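Local coordinates for heat-shock protein cognate (HSC) co-chaperone sgt12 (PDB 3SZ7), which is a co-chaperone of heat-shock cognate proteins that preferentially binds tail-anchored proteins destined for the endoplasmic reticulum and directs them to the GET pathway via get4 and get5, at residues 76-89 with 98-110. Sequence-based numbering, arbitrary orientation.
Sequences PKYSKAWSRLGLAR and AKEAYEKGIEAEG
With CG beside the backbone N and opposite the carbonyl carbon (chi1 -72°), Trp82 lays its indole against helix 98-109, while the matching torsion of Tyr102 (chi1 -79°) brings its phenol back across helix 79-89. Lys104 covers the indole: its CB lies over one face, 3.7 Å from the centroid of the six-membered ring, a CH-pi contact, and its CD reaches on to Trp82 CH2 before the ammonium end leads away. At the ring's edge, Trp82 NE1 gives an almost straight hydrogen bond, 2.8 Å, to Pro76 O, which lies in the indole plane and fixes the ring's rotation. Gly105 lets the backbones close in, its CA 3.3 Å from Trp82 CB. The reciprocal knob is Ala101, whose CB fits among Trp82, Leu85, Gly86 and Arg89. These interlocking small residues and aromatics build the antiparallel helix hairpin of the predicted third tetratricopeptide repeat of the TPR domain, the part of the protein that binds HSC-family chaperones; the axes of 79-89 and 98-109 approach to 7.8 Å, their directions 164° apart, and helices 61-74 and 115-133 pack against the pair. Gly86 leaves room for Tyr102, presenting its CA to the ring face 3.9 Å from the centroid, while Ala98 CB abuts Gly86 O. Water joins the polar margins: one molecule, in the plane of the Tyr102 ring, links its OH to Ser83 OG, and another connects Arg89 NH1 with Glu100 OE1. Leu85 CD2 lies over the centre of one face of the Arg89 guanidinium; NH1 also bonds Gly97 O, and NH2 forms a salt bridge with Glu69. At the other end Ser79 CB meets Glu109 CB at 3.7 Å, and a third water accepts a hydrogen bond from Ser79 N and donates to Lys77 O and, weakly, to Ala108 O.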
ATOM      1  N   PRO A  76      14.051   4.095   4.375  1.00 18.05           N
ATOM      2  CA  PRO A  76      13.799   2.688   4.037  1.00 16.27           C
ATOM      3  C   PRO A  76      13.583   1.814   5.272  1.00 21.22           C
ATOM      4  O   PRO A  76      13.185   0.657   5.137  1.00 24.96           O
ATOM      5  CB  PRO A  76      15.078   2.266   3.306  1.00 20.29           C
ATOM      6  CG  PRO A  76      16.119   3.228   3.758  1.00 22.88           C
ATOM      7  CD  PRO A  76      15.399   4.529   3.969  1.00 23.99           C
ATOM      8  N   LYS A  77      13.841   2.362   6.457  1.00 16.83           N
ATOM      9  CA  LYS A  77      13.673   1.614   7.703  1.00 23.98           C
ATOM     10  C   LYS A  77      12.303   1.845   8.341  1.00 27.02           C
ATOM     11  O   LYS A  77      12.022   1.342   9.427  1.00 31.42           O
ATOM     12  CB  LYS A  77      14.759   2.011   8.701  1.00 28.09           C
ATOM     13  CG  LYS A  77      16.176   1.823   8.193  1.00 42.82           C
ATOM     14  CD  LYS A  77      16.676   0.408   8.424  1.00 54.08           C
ATOM     15  CE  LYS A  77      18.199   0.377   8.440  1.00 59.20           C
ATOM     16  NZ  LYS A  77      18.739  -0.995   8.651  1.00 66.79           N
ATOM     17  N   TYR A  78      11.454   2.618   7.672  1.00 22.04           N
ATOM     18  CA  TYR A  78      10.136   2.947   8.214  1.00 19.04           C
ATOM     19  C   TYR A  78       9.109   1.957   7.692  1.00 22.62           C
ATOM     20  O   TYR A  78       8.623   2.095   6.573  1.00 24.07           O
ATOM     21  CB  TYR A  78       9.758   4.382   7.847  1.00 19.20           C
ATOM     22  CG  TYR A  78       8.426   4.854   8.368  1.00 18.14           C
ATOM     23  CD1 TYR A  78       7.986   4.509   9.642  1.00 25.30           C
ATOM     24  CD2 TYR A  78       7.630   5.684   7.601  1.00 15.89           C
ATOM     25  CE1 TYR A  78       6.771   4.960  10.114  1.00 22.54           C
ATOM     26  CE2 TYR A  78       6.421   6.141   8.069  1.00 17.89           C
ATOM     27  CZ  TYR A  78       5.995   5.780   9.322  1.00 21.32           C
ATOM     28  OH  TYR A  78       4.781   6.256   9.757  1.00 21.31           O
ATOM     29  N   SER A  79       8.780   0.961   8.511  1.00 17.99           N
ATOM     30  CA  SER A  79       7.968  -0.161   8.050  1.00 15.09           C
ATOM     31  C   SER A  79       6.586   0.252   7.551  1.00 15.23           C
ATOM     32  O   SER A  79       6.078  -0.345   6.602  1.00 17.40           O
ATOM     33  CB  SER A  79       7.851  -1.247   9.130  1.00 18.72           C
ATOM     34  OG  SER A  79       6.965  -0.854  10.165  1.00 21.23           O
ATOM     35  N   LYS A  80       5.975   1.260   8.175  1.00 14.48           N
ATOM     36  CA  LYS A  80       4.631   1.675   7.770  1.00 15.70           C
ATOM     37  C   LYS A  80       4.581   2.126   6.307  1.00 18.43           C
ATOM     38  O   LYS A  80       3.610   1.851   5.601  1.00 17.33           O
ATOM     39  CB  LYS A  80       4.066   2.766   8.691  1.00 16.02           C
ATOM     40  CG  LYS A  80       2.556   2.957   8.564  1.00 20.00           C
ATOM     41  CD  LYS A  80       2.019   4.023   9.521  1.00 24.90           C
ATOM     42  CE  LYS A  80       2.105   3.584  10.975  1.00 27.45           C
ATOM     43  NZ  LYS A  80       1.076   2.571  11.345  1.00 24.02           N
ATOM     44  N   ALA A  81       5.627   2.804   5.852  1.00 15.61           N
ATOM     45  CA  ALA A  81       5.680   3.273   4.472  1.00 19.65           C
ATOM     46  C   ALA A  81       5.656   2.101   3.494  1.00 19.76           C
ATOM     47  O   ALA A  81       5.012   2.172   2.449  1.00 13.65           O
ATOM     48  CB  ALA A  81       6.914   4.141   4.243  1.00 21.50           C
ATOM     49  N   TRP A  82       6.349   1.021   3.842  1.00 12.12           N
ATOM     50  CA  TRP A  82       6.386  -0.163   2.985  1.00 10.21           C
ATOM     51  C   TRP A  82       5.021  -0.837   2.940  1.00 14.57           C
ATOM     52  O   TRP A  82       4.612  -1.363   1.901  1.00 14.08           O
ATOM     53  CB  TRP A  82       7.433  -1.166   3.473  1.00 13.73           C
ATOM     54  CG  TRP A  82       8.844  -0.738   3.246  1.00 12.77           C
ATOM     55  CD1 TRP A  82       9.748  -0.355   4.196  1.00 15.62           C
ATOM     56  CD2 TRP A  82       9.521  -0.650   1.986  1.00 12.92           C
ATOM     57  NE1 TRP A  82      10.950  -0.039   3.603  1.00 12.82           N
ATOM     58  CE2 TRP A  82      10.834  -0.205   2.251  1.00 13.31           C
ATOM     59  CE3 TRP A  82       9.144  -0.897   0.662  1.00 15.96           C
ATOM     60  CZ2 TRP A  82      11.773  -0.006   1.233  1.00 17.75           C
ATOM     61  CZ3 TRP A  82      10.081  -0.700  -0.345  1.00 15.27           C
ATOM     62  CH2 TRP A  82      11.378  -0.261  -0.050  1.00 14.90           C
ATOM     63  N   SER A  83       4.323  -0.829   4.072  1.00 14.60           N
ATOM     64  CA  SER A  83       2.986  -1.406   4.133  1.00 16.43           C
ATOM     65  C   SER A  83       2.020  -0.621   3.250  1.00 13.29           C
ATOM     66  O   SER A  83       1.180  -1.205   2.560  1.00 14.04           O
ATOM     67  CB  SER A  83       2.478  -1.446   5.574  1.00 20.58           C
ATOM     68  OG  SER A  83       1.228  -2.106   5.640  1.00 23.52           O
ATOM     69  N   ARG A  84       2.140   0.705   3.281  1.00 12.99           N
ATOM     70  CA  ARG A  84       1.338   1.584   2.436  1.00 15.83           C
ATOM     71  C   ARG A  84       1.623   1.334   0.969  1.00 14.21           C
ATOM     72  O   ARG A  84       0.705   1.287   0.157  1.00 12.08           O
ATOM     73  CB  ARG A  84       1.651   3.049   2.735  1.00 17.93           C
ATOM     74  CG  ARG A  84       1.302   3.479   4.130  1.00 24.21           C
ATOM     75  CD  ARG A  84      -0.096   4.039   4.191  1.00 24.05           C
ATOM     76  NE  ARG A  84      -0.400   4.474   5.544  1.00 19.65           N
ATOM     77  CZ  ARG A  84      -1.203   3.821   6.372  1.00 24.78           C
ATOM     78  NH1 ARG A  84      -1.809   2.709   5.973  1.00 25.56           N
ATOM     79  NH2 ARG A  84      -1.416   4.289   7.592  1.00 29.14           N
ATOM     80  N   LEU A  85       2.902   1.191   0.638  1.00 14.97           N
ATOM     81  CA  LEU A  85       3.321   0.945  -0.741  1.00 12.46           C
ATOM     82  C   LEU A  85       2.802  -0.403  -1.238  1.00 11.63           C
ATOM     83  O   LEU A  85       2.366  -0.532  -2.380  1.00 12.34           O
ATOM     84  CB  LEU A  85       4.843   0.979  -0.841  1.00 13.86           C
ATOM     85  CG  LEU A  85       5.424   0.752  -2.237  1.00 15.12           C
ATOM     86  CD1 LEU A  85       4.784   1.708  -3.232  1.00 12.38           C
ATOM     87  CD2 LEU A  85       6.938   0.929  -2.214  1.00 14.12           C
ATOM     88  N   GLY A  86       2.855  -1.403  -0.367  1.00  8.20           N
ATOM     89  CA  GLY A  86       2.349  -2.724  -0.698  1.00 10.32           C
ATOM     90  C   GLY A  86       0.882  -2.683  -1.071  1.00 12.56           C
ATOM     91  O   GLY A  86       0.472  -3.264  -2.072  1.00 11.27           O
ATOM     92  N   LEU A  87       0.080  -1.997  -0.264  1.00  9.46           N
ATOM     93  CA  LEU A  87      -1.353  -1.918  -0.533  1.00 10.05           C
ATOM     94  C   LEU A  87      -1.631  -1.137  -1.813  1.00 10.79           C
ATOM     95  O   LEU A  87      -2.462  -1.530  -2.618  1.00 11.66           O
ATOM     96  CB  LEU A  87      -2.099  -1.296   0.651  1.00 10.18           C
ATOM     97  CG  LEU A  87      -3.625  -1.279   0.545  1.00 14.03           C
ATOM     98  CD1 LEU A  87      -4.168  -2.682   0.306  1.00 15.38           C
ATOM     99  CD2 LEU A  87      -4.239  -0.684   1.809  1.00 19.52           C
ATOM    100  N   ALA A  88      -0.941  -0.019  -1.995  1.00 11.16           N
ATOM    101  CA  ALA A  88      -1.142   0.781  -3.192  1.00 11.74           C
ATOM    102  C   ALA A  88      -0.816  -0.019  -4.452  1.00 12.44           C
ATOM    103  O   ALA A  88      -1.559   0.023  -5.436  1.00 14.64           O
ATOM    104  CB  ALA A  88      -0.319   2.079  -3.129  1.00 13.74           C
ATOM    105  N   ARG A  89       0.290  -0.753  -4.430  1.00  9.67           N
ATOM    106  CA  ARG A  89       0.658  -1.566  -5.592  1.00  9.91           C
ATOM    107  C   ARG A  89      -0.335  -2.706  -5.798  1.00 12.68           C
ATOM    108  O   ARG A  89      -0.687  -3.037  -6.928  1.00 10.69           O
ATOM    109  CB  ARG A  89       2.078  -2.108  -5.446  1.00  9.47           C
ATOM    110  CG  ARG A  89       3.154  -1.023  -5.561  1.00  9.57           C
ATOM    111  CD  ARG A  89       4.558  -1.605  -5.458  1.00  9.49           C
ATOM    112  NE  ARG A  89       5.591  -0.606  -5.728  1.00 11.11           N
ATOM    113  CZ  ARG A  89       6.885  -0.794  -5.484  1.00 17.39           C
ATOM    114  NH1 ARG A  89       7.298  -1.941  -4.962  1.00 15.57           N
ATOM    115  NH2 ARG A  89       7.767   0.164  -5.756  1.00 16.04           N
ATOM    116  N   ALA A  98       3.949  -5.370  -5.132  1.00 10.81           N
ATOM    117  CA  ALA A  98       3.363  -5.423  -3.796  1.00 11.77           C
ATOM    118  C   ALA A  98       4.093  -6.448  -2.934  1.00 14.44           C
ATOM    119  O   ALA A  98       4.375  -6.201  -1.764  1.00 11.67           O
ATOM    120  CB  ALA A  98       1.865  -5.746  -3.870  1.00  8.65           C
ATOM    121  N   LYS A  99       4.411  -7.599  -3.518  1.00 12.54           N
ATOM    122  CA  LYS A  99       5.133  -8.630  -2.790  1.00 12.18           C
ATOM    123  C   LYS A  99       6.476  -8.094  -2.294  1.00 11.48           C
ATOM    124  O   LYS A  99       6.830  -8.266  -1.123  1.00 14.24           O
ATOM    125  CB  LYS A  99       5.341  -9.861  -3.674  1.00 12.63           C
ATOM    126  CG  LYS A  99       6.217 -10.941  -3.047  1.00 12.80           C
ATOM    127  CD  LYS A  99       6.360 -12.118  -4.005  1.00 18.90           C
ATOM    128  CE  LYS A  99       7.213 -13.235  -3.413  1.00 41.92           C
ATOM    129  NZ  LYS A  99       8.665 -12.900  -3.413  1.00 43.90           N
ATOM    130  N   GLU A 100       7.212  -7.430  -3.183  1.00 12.40           N
ATOM    131  CA  GLU A 100       8.504  -6.844  -2.820  1.00 11.82           C
ATOM    132  C   GLU A 100       8.372  -5.813  -1.701  1.00 11.41           C
ATOM    133  O   GLU A 100       9.175  -5.795  -0.776  1.00 13.36           O
ATOM    134  CB  GLU A 100       9.176  -6.217  -4.046  1.00 15.09           C
ATOM    135  CG  GLU A 100       9.516  -7.236  -5.122  1.00 21.74           C
ATOM    136  CD  GLU A 100      10.128  -6.608  -6.361  1.00 37.23           C
ATOM    137  OE1 GLU A 100      10.133  -5.362  -6.470  1.00 33.37           O
ATOM    138  OE2 GLU A 100      10.604  -7.368  -7.228  1.00 37.53           O
ATOM    139  N   ALA A 101       7.356  -4.956  -1.787  1.00 13.16           N
ATOM    140  CA  ALA A 101       7.169  -3.925  -0.765  1.00 12.20           C
ATOM    141  C   ALA A 101       6.840  -4.543   0.589  1.00 13.13           C
ATOM    142  O   ALA A 101       7.362  -4.114   1.618  1.00 13.46           O
ATOM    143  CB  ALA A 101       6.086  -2.936  -1.176  1.00 12.80           C
ATOM    144  N   TYR A 102       5.959  -5.538   0.600  1.00 10.66           N
ATOM    145  CA  TYR A 102       5.618  -6.183   1.868  1.00 11.29           C
ATOM    146  C   TYR A 102       6.820  -6.904   2.470  1.00 11.52           C
ATOM    147  O   TYR A 102       7.010  -6.890   3.684  1.00 15.24           O
ATOM    148  CB  TYR A 102       4.447  -7.151   1.714  1.00 10.53           C
ATOM    149  CG  TYR A 102       3.100  -6.463   1.663  1.00  9.85           C
ATOM    150  CD1 TYR A 102       2.684  -5.638   2.701  1.00 12.13           C
ATOM    151  CD2 TYR A 102       2.236  -6.661   0.595  1.00 14.92           C
ATOM    152  CE1 TYR A 102       1.453  -5.020   2.672  1.00 13.37           C
ATOM    153  CE2 TYR A 102       1.006  -6.045   0.551  1.00 11.78           C
ATOM    154  CZ  TYR A 102       0.618  -5.229   1.594  1.00 17.53           C
ATOM    155  OH  TYR A 102      -0.607  -4.619   1.570  1.00 15.08           O
ATOM    156  N   GLU A 103       7.622  -7.551   1.624  1.00 13.93           N
ATOM    157  CA  GLU A 103       8.812  -8.231   2.113  1.00 13.65           C
ATOM    158  C   GLU A 103       9.777  -7.241   2.751  1.00 16.06           C
ATOM    159  O   GLU A 103      10.311  -7.493   3.826  1.00 15.92           O
ATOM    160  CB  GLU A 103       9.499  -9.007   0.994  1.00 14.78           C
ATOM    161  CG  GLU A 103       8.732 -10.242   0.567  1.00 13.67           C
ATOM    162  CD  GLU A 103       9.299 -10.878  -0.691  1.00 24.10           C
ATOM    163  OE1 GLU A 103       9.964 -10.168  -1.478  1.00 25.29           O
ATOM    164  OE2 GLU A 103       9.076 -12.089  -0.889  1.00 32.25           O
ATOM    165  N   LYS A 104      10.002  -6.111   2.093  1.00 14.34           N
ATOM    166  CA  LYS A 104      10.879  -5.095   2.666  1.00 15.24           C
ATOM    167  C   LYS A 104      10.285  -4.468   3.927  1.00 13.98           C
ATOM    168  O   LYS A 104      11.015  -4.094   4.856  1.00 16.14           O
ATOM    169  CB  LYS A 104      11.214  -4.030   1.627  1.00 16.26           C
ATOM    170  CG  LYS A 104      12.024  -4.582   0.454  1.00 22.00           C
ATOM    171  CD  LYS A 104      12.550  -3.476  -0.442  1.00 30.23           C
ATOM    172  CE  LYS A 104      13.396  -4.042  -1.578  1.00 28.57           C
ATOM    173  NZ  LYS A 104      14.463  -4.939  -1.059  1.00 33.30           N
ATOM    174  N   GLY A 105       8.961  -4.354   3.968  1.00 14.30           N
ATOM    175  CA  GLY A 105       8.293  -3.831   5.149  1.00 15.95           C
ATOM    176  C   GLY A 105       8.482  -4.764   6.328  1.00 13.13           C
ATOM    177  O   GLY A 105       8.717  -4.329   7.451  1.00 15.08           O
ATOM    178  N   ILE A 106       8.386  -6.061   6.059  1.00 14.48           N
ATOM    179  CA  ILE A 106       8.529  -7.074   7.095  1.00 14.38           C
ATOM    180  C   ILE A 106       9.945  -7.058   7.674  1.00 20.11           C
ATOM    181  O   ILE A 106      10.126  -7.143   8.892  1.00 17.80           O
ATOM    182  CB  ILE A 106       8.160  -8.469   6.546  1.00 20.41           C
ATOM    183  CG1 ILE A 106       6.638  -8.596   6.446  1.00 15.90           C
ATOM    184  CG2 ILE A 106       8.744  -9.570   7.416  1.00 20.02           C
ATOM    185  CD1 ILE A 106       6.161  -9.816   5.664  1.00 17.22           C
ATOM    186  N   GLU A 107      10.944  -6.930   6.806  1.00 18.59           N
ATOM    187  CA  GLU A 107      12.329  -6.794   7.264  1.00 19.76           C
ATOM    188  C   GLU A 107      12.542  -5.529   8.100  1.00 20.19           C
ATOM    189  O   GLU A 107      13.184  -5.564   9.150  1.00 21.52           O
ATOM    190  CB  GLU A 107      13.298  -6.816   6.074  1.00 22.13           C
ATOM    191  CG  GLU A 107      13.307  -8.129   5.309  1.00 45.76           C
ATOM    192  CD  GLU A 107      14.232  -8.096   4.107  1.00 73.58           C
ATOM    193  OE1 GLU A 107      14.724  -7.000   3.760  1.00 79.82           O
ATOM    194  OE2 GLU A 107      14.465  -9.168   3.508  1.00 83.88           O
ATOM    195  N   ALA A 108      11.995  -4.411   7.637  1.00 16.93           N
ATOM    196  CA  ALA A 108      12.140  -3.144   8.346  1.00 18.34           C
ATOM    197  C   ALA A 108      11.441  -3.184   9.703  1.00 20.84           C
ATOM    198  O   ALA A 108      11.924  -2.605  10.678  1.00 20.42           O
ATOM    199  CB  ALA A 108      11.599  -1.996   7.508  1.00 18.84           C
ATOM    200  N   GLU A 109      10.308  -3.875   9.763  1.00 16.86           N
ATOM    201  CA  GLU A 109       9.504  -3.926  10.987  1.00 20.12           C
ATOM    202  C   GLU A 109      10.258  -4.645  12.107  1.00 26.25           C
ATOM    203  O   GLU A 109      10.050  -4.373  13.296  1.00 22.64           O
ATOM    204  CB  GLU A 109       8.147  -4.587  10.703  1.00 14.87           C
ATOM    205  CG  GLU A 109       7.117  -4.458  11.831  1.00 15.64           C
ATOM    206  CD  GLU A 109       7.101  -5.671  12.748  1.00 23.37           C
ATOM    207  OE1 GLU A 109       7.774  -6.664  12.416  1.00 22.91           O
ATOM    208  OE2 GLU A 109       6.421  -5.635  13.801  1.00 20.05           O
ATOM    209  N   GLY A 110      11.140  -5.561  11.715  1.00 25.08           N
ATOM    210  CA  GLY A 110      12.082  -6.179  12.628  1.00 26.95           C
ATOM    211  C   GLY A 110      11.515  -7.250  13.536  1.00 33.52           C
ATOM    212  O   GLY A 110      12.221  -7.775  14.396  1.00 36.56           O
TER
HETATM  213  O   HOH W   1      10.138   0.251  10.990  1.00 25.37           O
HETATM  214  O   HOH W   2      -1.163  -3.032   3.891  1.00 24.81           O
HETATM  215  O   HOH W   3      10.234  -2.760  -4.781  1.00 36.60           O